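Local coordinates for CoA binding domain protein (Escherichia coli, PDB 3QA9) that is a CoA-binding domain protein with a Rossmann-like fold, at residues Ile22-Ala27 with Asp79-Pro84; Val102-Asn107 with Leu122-Asn127. All coordinates share one frame; numbering follows the deposited sequence.

Overall arrangement
Both contacts belong to one five-stranded parallel sheet, whose order across is 48-52, 21-25, 77-80, 101-104, 123-126. Contact 1 pairs the first strand of the chain with strand 77-80 in the middle of the sheet; contact 2 pairs strand 101-104 with strand 123-126, at one edge of the sheet. Their centres lie about 10 Å apart, and strands 77-80 and 101-104 are direct neighbours. Probable hydrogen bonds sew that seam: Leu80 N lies 2.8 Å from Trp103 O, and Leu80 O lies 3.3 Å from Gln105 N. Leu80 also packs on Val102 and Phe104, so one hydrophobic layer runs from contact 1 into contact 2.

Contact 1. Residues Ile22-Ala27 with Asp79-Pro84; sequences IALVGA and DLFVDP
Val25 and Leu80 lie side by side on one face of the sheet, pointing the same way, with Val25 CB 3.8 Å from Leu80 CD2. Val25 CG1, anti to the backbone N (chi1 174°), goes on to meet Val82 CG1 at 3.5 Å, and Phe90 of helix 87-97 packs against all three side chains. On the other face Leu24 runs beside Asp79, while its CD2 reaches the Phe81 ring obliquely, 3.7 Å from CD2 of the phenylalanine; helix 34-43 packs over Leu24 and Phe81. The parallel strands are laced by Asp79 N to Ala23 O (2.9 Å) and Val25 N to Asp79 O (2.8 Å). Phe81 N then bonds to Val25 O at 2.9 Å with a more bent N-H geometry (134°), and this same oxygen sits in the plane of the Phe81 ring at its edge. Beyond this buried part both segments leave the sheet as loops. Gly26, in the type II turn from Leu24 to Ala27, has a positive phi of 98° and brings its CA within 3.6 Å of Phe81 O in a CA-H...O contact. At this partly exposed end a water donates to both Gly26 O and Phe81 O, at 2.7 Å from the glycine oxygen. The first strand of the chain, running into a glycine turn in the interior of a parallel sheet, is typical of Rossmann-like folds.

Contact 2. Residues Val102-Asn107 with Leu122-Asn127; sequences VWFQYN and LIIVAN
Trp103 and Val125 meet because Trp103 CG (chi1 -170°) and Val125 CG1 (chi1 179°) are both anti to their own backbone N, which sets the methyl over the indole. Val125 CG1 stands 3.5 Å from the centroid of the six-membered ring, 12° off its normal, a CH-pi contact. The strands are the two arms of a right-handed beta-alpha-beta crossover through helix 111-119, at the sheet edge of this Rossmann-like domain. Helix 9-18 packs against Trp103 and Val125, and the indole NE1 bonds to Arg128 O. Across the other face, Val102 CB touches Ile124 CD1 at 3.9 Å, while Phe104 and Ile124 face helix 111-119. The hydrogen bonds from Val102 N to Ile123 O and from Phe104 N to Val125 O are nearly straight, the latter oxygen also lying at the Phe104 ring edge. The pairing frays at its C-terminal end: Asn127 N reaches Phe104 O only weakly, at 3.1 Å. There the Asn127 amide crosses the Tyr106 ring at about a right angle, its ND2 3.5 Å from Tyr106 CD2, and a water donates to Gln105 O at 2.8 Å while weakly accepting from Asn127 N.

Contact 1. Residues Ile22-Ala27 with Asp79-Pro84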
ATOM      1  N   ILE A  22      -3.346  -5.038   4.500  1.00 19.22           N
ATOM      2  CA  ILE A  22      -3.027  -4.203   3.339  1.00 19.59           C
ATOM      3  C   ILE A  22      -3.855  -4.432   2.082  1.00 19.58           C
ATOM      4  O   ILE A  22      -4.112  -5.567   1.698  1.00 21.72           O
ATOM      5  CB  ILE A  22      -1.557  -4.411   2.882  1.00 19.32           C
ATOM      6  CG1 ILE A  22      -0.634  -4.584   4.090  1.00 22.07           C
ATOM      7  CG2 ILE A  22      -1.115  -3.238   2.013  1.00 19.07           C
ATOM      8  CD1 ILE A  22      -0.564  -3.381   4.994  1.00 22.18           C
ATOM      9  N   ALA A  23      -4.260  -3.342   1.441  1.00 18.70           N
ATOM     10  CA  ALA A  23      -4.967  -3.411   0.165  1.00 18.94           C
ATOM     11  C   ALA A  23      -3.928  -2.894  -0.809  1.00 18.57           C
ATOM     12  O   ALA A  23      -3.533  -1.741  -0.753  1.00 18.25           O
ATOM     13  CB  ALA A  23      -6.185  -2.521   0.160  1.00 18.03           C
ATOM     14  N   LEU A  24      -3.456  -3.764  -1.686  1.00 18.97           N
ATOM     15  CA  LEU A  24      -2.434  -3.359  -2.627  1.00 17.46           C
ATOM     16  C   LEU A  24      -3.045  -3.044  -3.971  1.00 19.24           C
ATOM     17  O   LEU A  24      -3.417  -3.926  -4.733  1.00 17.26           O
ATOM     18  CB  LEU A  24      -1.386  -4.461  -2.728  1.00 17.78           C
ATOM     19  CG  LEU A  24      -0.075  -4.043  -3.374  1.00 18.47           C
ATOM     20  CD1 LEU A  24       1.077  -4.667  -2.645  1.00 16.73           C
ATOM     21  CD2 LEU A  24      -0.071  -4.397  -4.843  1.00 16.65           C
ATOM     22  N   VAL A  25      -3.169  -1.756  -4.239  1.00 17.28           N
ATOM     23  CA  VAL A  25      -3.753  -1.287  -5.474  1.00 19.05           C
ATOM     24  C   VAL A  25      -2.801  -1.270  -6.652  1.00 18.82           C
ATOM     25  O   VAL A  25      -1.741  -0.686  -6.581  1.00 16.58           O
ATOM     26  CB  VAL A  25      -4.328   0.102  -5.257  1.00 19.69           C
ATOM     27  CG1 VAL A  25      -4.800   0.671  -6.567  1.00 20.50           C
ATOM     28  CG2 VAL A  25      -5.447   0.024  -4.258  1.00 19.27           C
ATOM     29  N   GLY A  26      -3.202  -1.905  -7.746  1.00 18.91           N
ATOM     30  CA  GLY A  26      -2.346  -1.964  -8.916  1.00 18.05           C
ATOM     31  C   GLY A  26      -1.585  -3.271  -8.960  1.00 18.76           C
ATOM     32  O   GLY A  26      -0.593  -3.419  -9.664  1.00 17.78           O
ATOM     33  N   ALA A  27      -2.064  -4.218  -8.171  1.00 18.19           N
ATOM     34  CA  ALA A  27      -1.457  -5.530  -8.098  1.00 19.21           C
ATOM     35  C   ALA A  27      -1.377  -6.112  -9.481  1.00 20.68           C
ATOM     36  O   ALA A  27      -2.235  -5.873 -10.317  1.00 18.35           O
ATOM     37  CB  ALA A  27      -2.267  -6.425  -7.242  1.00 18.39           C
ATOM     38  N   ASP A  79      -1.867   0.593  -0.235  1.00 13.78           N
ATOM     39  CA  ASP A  79      -0.574   0.730  -0.892  1.00 14.24           C
ATOM     40  C   ASP A  79      -0.807   0.912  -2.386  1.00 15.99           C
ATOM     41  O   ASP A  79      -1.307   0.024  -3.063  1.00 17.22           O
ATOM     42  CB  ASP A  79       0.249  -0.531  -0.601  1.00 15.09           C
ATOM     43  CG  ASP A  79       1.709  -0.410  -1.002  1.00 17.30           C
ATOM     44  OD1 ASP A  79       2.252   0.710  -1.030  1.00 17.30           O
ATOM     45  OD2 ASP A  79       2.316  -1.467  -1.257  1.00 17.79           O
ATOM     46  N   LEU A  80      -0.420   2.078  -2.887  1.00 14.72           N
ATOM     47  CA  LEU A  80      -0.632   2.449  -4.278  1.00 16.32           C
ATOM     48  C   LEU A  80       0.462   2.239  -5.300  1.00 15.97           C
ATOM     49  O   LEU A  80       1.589   2.669  -5.121  1.00 15.72           O
ATOM     50  CB  LEU A  80      -1.040   3.918  -4.346  1.00 14.77           C
ATOM     51  CG  LEU A  80      -2.232   4.310  -3.481  1.00 16.60           C
ATOM     52  CD1 LEU A  80      -2.442   5.797  -3.594  1.00 14.37           C
ATOM     53  CD2 LEU A  80      -3.476   3.549  -3.920  1.00 15.84           C
ATOM     54  N   PHE A  81       0.079   1.590  -6.391  1.00 15.83           N
ATOM     55  CA  PHE A  81       0.951   1.334  -7.528  1.00 16.53           C
ATOM     56  C   PHE A  81       0.082   1.802  -8.691  1.00 16.40           C
ATOM     57  O   PHE A  81      -0.432   0.989  -9.456  1.00 16.29           O
ATOM     58  CB  PHE A  81       1.246  -0.164  -7.670  1.00 16.23           C
ATOM     59  CG  PHE A  81       2.264  -0.673  -6.696  1.00 13.60           C
ATOM     60  CD1 PHE A  81       3.624  -0.597  -6.989  1.00 15.87           C
ATOM     61  CD2 PHE A  81       1.867  -1.276  -5.512  1.00 13.91           C
ATOM     62  CE1 PHE A  81       4.578  -1.078  -6.091  1.00 12.56           C
ATOM     63  CE2 PHE A  81       2.815  -1.762  -4.602  1.00 15.18           C
ATOM     64  CZ  PHE A  81       4.168  -1.681  -4.905  1.00 13.85           C
ATOM     65  N   VAL A  82      -0.102   3.119  -8.797  1.00 18.36           N
ATOM     66  CA  VAL A  82      -0.941   3.699  -9.848  1.00 18.75           C
ATOM     67  C   VAL A  82      -0.377   5.023 -10.349  1.00 18.60           C
ATOM     68  O   VAL A  82       0.455   5.648  -9.690  1.00 18.61           O
ATOM     69  CB  VAL A  82      -2.377   3.979  -9.334  1.00 19.59           C
ATOM     70  CG1 VAL A  82      -3.024   2.699  -8.864  1.00 19.51           C
ATOM     71  CG2 VAL A  82      -2.335   4.996  -8.190  1.00 19.06           C
ATOM     72  N   ASP A  83      -0.832   5.449 -11.524  1.00 18.35           N
ATOM     73  CA  ASP A  83      -0.388   6.720 -12.081  1.00 18.28           C
ATOM     74  C   ASP A  83      -0.944   7.801 -11.156  1.00 16.43           C
ATOM     75  O   ASP A  83      -2.063   7.685 -10.664  1.00 15.95           O
ATOM     76  CB  ASP A  83      -0.945   6.898 -13.496  1.00 20.73           C
ATOM     77  CG  ASP A  83      -0.278   5.980 -14.509  1.00 21.26           C
ATOM     78  OD1 ASP A  83      -0.953   5.582 -15.483  1.00 25.31           O
ATOM     79  OD2 ASP A  83       0.920   5.669 -14.339  1.00 22.14           O
ATOM     80  N   PRO A  84      -0.167   8.861 -10.895  1.00 17.42           N
ATOM     81  CA  PRO A  84      -0.622   9.944 -10.016  1.00 17.83           C
ATOM     82  C   PRO A  84      -2.021  10.506 -10.288  1.00 17.48           C
ATOM     83  O   PRO A  84      -2.784  10.767  -9.359  1.00 18.57           O
ATOM     84  CB  PRO A  84       0.461  11.000 -10.195  1.00 17.13           C
ATOM     85  CG  PRO A  84       1.692  10.170 -10.362  1.00 18.67           C
ATOM     86  CD  PRO A  84       1.218   9.101 -11.338  1.00 18.19           C
TER
HETATM   87  O   HOH W   1       0.181  -1.267 -11.028  1.00 22.85           O

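Contact 2. Residues Val102-Asn107 with Leu122-Asn127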
ATOM      1  N   VAL A 102      -2.419   5.842   3.669  1.00 12.96           N
ATOM      2  CA  VAL A 102      -2.342   5.770   2.231  1.00 12.91           C
ATOM      3  C   VAL A 102      -0.860   5.849   1.923  1.00 12.00           C
ATOM      4  O   VAL A 102      -0.212   6.837   2.232  1.00 11.05           O
ATOM      5  CB  VAL A 102      -3.061   6.916   1.544  1.00 12.83           C
ATOM      6  CG1 VAL A 102      -2.676   6.923   0.105  1.00 14.93           C
ATOM      7  CG2 VAL A 102      -4.564   6.742   1.676  1.00 14.99           C
ATOM      8  N   TRP A 103      -0.330   4.784   1.337  1.00 11.26           N
ATOM      9  CA  TRP A 103       1.085   4.714   1.003  1.00 12.60           C
ATOM     10  C   TRP A 103       1.307   4.862  -0.501  1.00 12.98           C
ATOM     11  O   TRP A 103       0.896   4.010  -1.283  1.00 13.28           O
ATOM     12  CB  TRP A 103       1.658   3.374   1.500  1.00 11.71           C
ATOM     13  CG  TRP A 103       3.159   3.240   1.451  1.00 10.30           C
ATOM     14  CD1 TRP A 103       3.959   3.357   0.351  1.00 11.91           C
ATOM     15  CD2 TRP A 103       4.032   2.920   2.547  1.00 12.31           C
ATOM     16  NE1 TRP A 103       5.268   3.121   0.686  1.00  9.59           N
ATOM     17  CE2 TRP A 103       5.342   2.836   2.027  1.00 10.26           C
ATOM     18  CE3 TRP A 103       3.828   2.664   3.912  1.00 11.96           C
ATOM     19  CZ2 TRP A 103       6.452   2.543   2.827  1.00 11.32           C
ATOM     20  CZ3 TRP A 103       4.935   2.366   4.713  1.00 12.21           C
ATOM     21  CH2 TRP A 103       6.227   2.297   4.163  1.00 11.90           C
ATOM     22  N   PHE A 104       1.934   5.962  -0.900  1.00 12.31           N
ATOM     23  CA  PHE A 104       2.229   6.200  -2.310  1.00 13.21           C
ATOM     24  C   PHE A 104       3.604   5.634  -2.655  1.00 13.12           C
ATOM     25  O   PHE A 104       4.629   6.172  -2.224  1.00 12.75           O
ATOM     26  CB  PHE A 104       2.246   7.698  -2.632  1.00 12.31           C
ATOM     27  CG  PHE A 104       0.923   8.387  -2.448  1.00 12.07           C
ATOM     28  CD1 PHE A 104       0.533   8.857  -1.193  1.00 12.41           C
ATOM     29  CD2 PHE A 104       0.091   8.619  -3.541  1.00 12.51           C
ATOM     30  CE1 PHE A 104      -0.671   9.549  -1.033  1.00 13.41           C
ATOM     31  CE2 PHE A 104      -1.116   9.310  -3.389  1.00 13.72           C
ATOM     32  CZ  PHE A 104      -1.493   9.778  -2.132  1.00 13.75           C
ATOM     33  N   GLN A 105       3.635   4.553  -3.426  1.00 13.89           N
ATOM     34  CA  GLN A 105       4.909   3.965  -3.829  1.00 14.86           C
ATOM     35  C   GLN A 105       5.623   4.956  -4.751  1.00 16.12           C
ATOM     36  O   GLN A 105       5.067   5.995  -5.112  1.00 17.16           O
ATOM     37  CB  GLN A 105       4.670   2.635  -4.563  1.00 14.29           C
ATOM     38  CG  GLN A 105       4.083   1.541  -3.674  1.00 13.32           C
ATOM     39  CD  GLN A 105       5.130   0.830  -2.833  1.00 15.98           C
ATOM     40  OE1 GLN A 105       4.883   0.475  -1.677  1.00 15.36           O
ATOM     41  NE2 GLN A 105       6.302   0.601  -3.416  1.00 15.42           N
ATOM     42  N   TYR A 106       6.853   4.647  -5.136  1.00 15.92           N
ATOM     43  CA  TYR A 106       7.591   5.550  -6.013  1.00 16.69           C
ATOM     44  C   TYR A 106       6.841   5.947  -7.254  1.00 16.44           C
ATOM     45  O   TYR A 106       6.236   5.119  -7.907  1.00 15.52           O
ATOM     46  CB  TYR A 106       8.893   4.928  -6.472  1.00 17.37           C
ATOM     47  CG  TYR A 106       9.799   4.520  -5.375  1.00 19.09           C
ATOM     48  CD1 TYR A 106      10.188   3.201  -5.258  1.00 22.01           C
ATOM     49  CD2 TYR A 106      10.285   5.449  -4.469  1.00 21.01           C
ATOM     50  CE1 TYR A 106      11.065   2.807  -4.301  1.00 24.95           C
ATOM     51  CE2 TYR A 106      11.178   5.072  -3.482  1.00 24.66           C
ATOM     52  CZ  TYR A 106      11.552   3.735  -3.403  1.00 24.82           C
ATOM     53  OH  TYR A 106      12.446   3.303  -2.468  1.00 28.90           O
ATOM     54  N   ASN A 107       6.919   7.228  -7.573  1.00 16.53           N
ATOM     55  CA  ASN A 107       6.294   7.802  -8.751  1.00 19.17           C
ATOM     56  C   ASN A 107       4.782   7.755  -8.805  1.00 17.96           C
ATOM     57  O   ASN A 107       4.213   7.879  -9.880  1.00 18.95           O
ATOM     58  CB  ASN A 107       6.844   7.131 -10.003  1.00 19.30           C
ATOM     59  CG  ASN A 107       8.339   7.093 -10.014  1.00 22.01           C
ATOM     60  OD1 ASN A 107       8.936   6.027 -10.070  1.00 26.23           O
ATOM     61  ND2 ASN A 107       8.959   8.254  -9.940  1.00 21.16           N
ATOM     62  N   LEU A 122      -6.311  10.458   7.590  1.00 16.03           N
ATOM     63  CA  LEU A 122      -5.354   9.406   7.282  1.00 14.52           C
ATOM     64  C   LEU A 122      -3.916   9.895   7.219  1.00 15.41           C
ATOM     65  O   LEU A 122      -3.649  11.062   6.938  1.00 16.32           O
ATOM     66  CB  LEU A 122      -5.703   8.717   5.960  1.00 14.36           C
ATOM     67  CG  LEU A 122      -6.966   7.854   5.953  1.00 16.20           C
ATOM     68  CD1 LEU A 122      -8.198   8.761   5.897  1.00 14.93           C
ATOM     69  CD2 LEU A 122      -6.938   6.905   4.760  1.00 16.31           C
ATOM     70  N   ILE A 123      -2.995   8.978   7.493  1.00 14.90           N
ATOM     71  CA  ILE A 123      -1.577   9.266   7.432  1.00 14.63           C
ATOM     72  C   ILE A 123      -1.192   9.002   5.987  1.00 14.98           C
ATOM     73  O   ILE A 123      -1.749   8.135   5.327  1.00 14.13           O
ATOM     74  CB  ILE A 123      -0.779   8.363   8.383  1.00 13.44           C
ATOM     75  CG1 ILE A 123      -1.120   8.733   9.835  1.00 14.07           C
ATOM     76  CG2 ILE A 123       0.716   8.526   8.138  1.00 16.89           C
ATOM     77  CD1 ILE A 123      -0.433   7.842  10.856  1.00 16.48           C
ATOM     78  N   ILE A 124      -0.231   9.780   5.520  1.00 15.36           N
ATOM     79  CA  ILE A 124       0.267   9.756   4.154  1.00 17.23           C
ATOM     80  C   ILE A 124       1.742   9.337   4.159  1.00 14.83           C
ATOM     81  O   ILE A 124       2.520   9.889   4.915  1.00 15.99           O
ATOM     82  CB  ILE A 124       0.146  11.219   3.553  1.00 19.17           C
ATOM     83  CG1 ILE A 124      -1.292  11.565   3.165  1.00 22.52           C
ATOM     84  CG2 ILE A 124       1.026  11.402   2.402  1.00 21.63           C
ATOM     85  CD1 ILE A 124      -2.185  10.430   2.966  1.00 23.61           C
ATOM     86  N   VAL A 125       2.119   8.353   3.348  1.00 12.72           N
ATOM     87  CA  VAL A 125       3.525   7.956   3.221  1.00 12.68           C
ATOM     88  C   VAL A 125       3.765   8.195   1.735  1.00 13.13           C
ATOM     89  O   VAL A 125       2.951   7.786   0.914  1.00 12.08           O
ATOM     90  CB  VAL A 125       3.769   6.463   3.560  1.00 13.08           C
ATOM     91  CG1 VAL A 125       5.251   6.132   3.382  1.00 11.65           C
ATOM     92  CG2 VAL A 125       3.353   6.183   4.998  1.00 12.45           C
ATOM     93  N   ALA A 126       4.847   8.876   1.375  1.00 13.34           N
ATOM     94  CA  ALA A 126       5.065   9.156  -0.039  1.00 15.13           C
ATOM     95  C   ALA A 126       6.497   8.996  -0.512  1.00 14.48           C
ATOM     96  O   ALA A 126       7.458   9.357   0.177  1.00 15.48           O
ATOM     97  CB  ALA A 126       4.558  10.560  -0.367  1.00 15.11           C
ATOM     98  N   ASN A 127       6.605   8.454  -1.718  1.00 17.68           N
ATOM     99  CA  ASN A 127       7.872   8.184  -2.367  1.00 16.61           C
ATOM    100  C   ASN A 127       8.752   7.254  -1.528  1.00 17.23           C
ATOM    101  O   ASN A 127       9.939   7.495  -1.326  1.00 16.16           O
ATOM    102  CB  ASN A 127       8.615   9.478  -2.694  1.00 20.30           C
ATOM    103  CG  ASN A 127       9.512   9.327  -3.910  1.00 22.42           C
ATOM    104  OD1 ASN A 127      10.635   9.800  -3.925  1.00 25.86           O
ATOM    105  ND2 ASN A 127       9.005   8.665  -4.941  1.00 23.49           N
TER
HETATM  106  O   HOH W   2       5.557   8.684  -4.641  1.00 23.15           O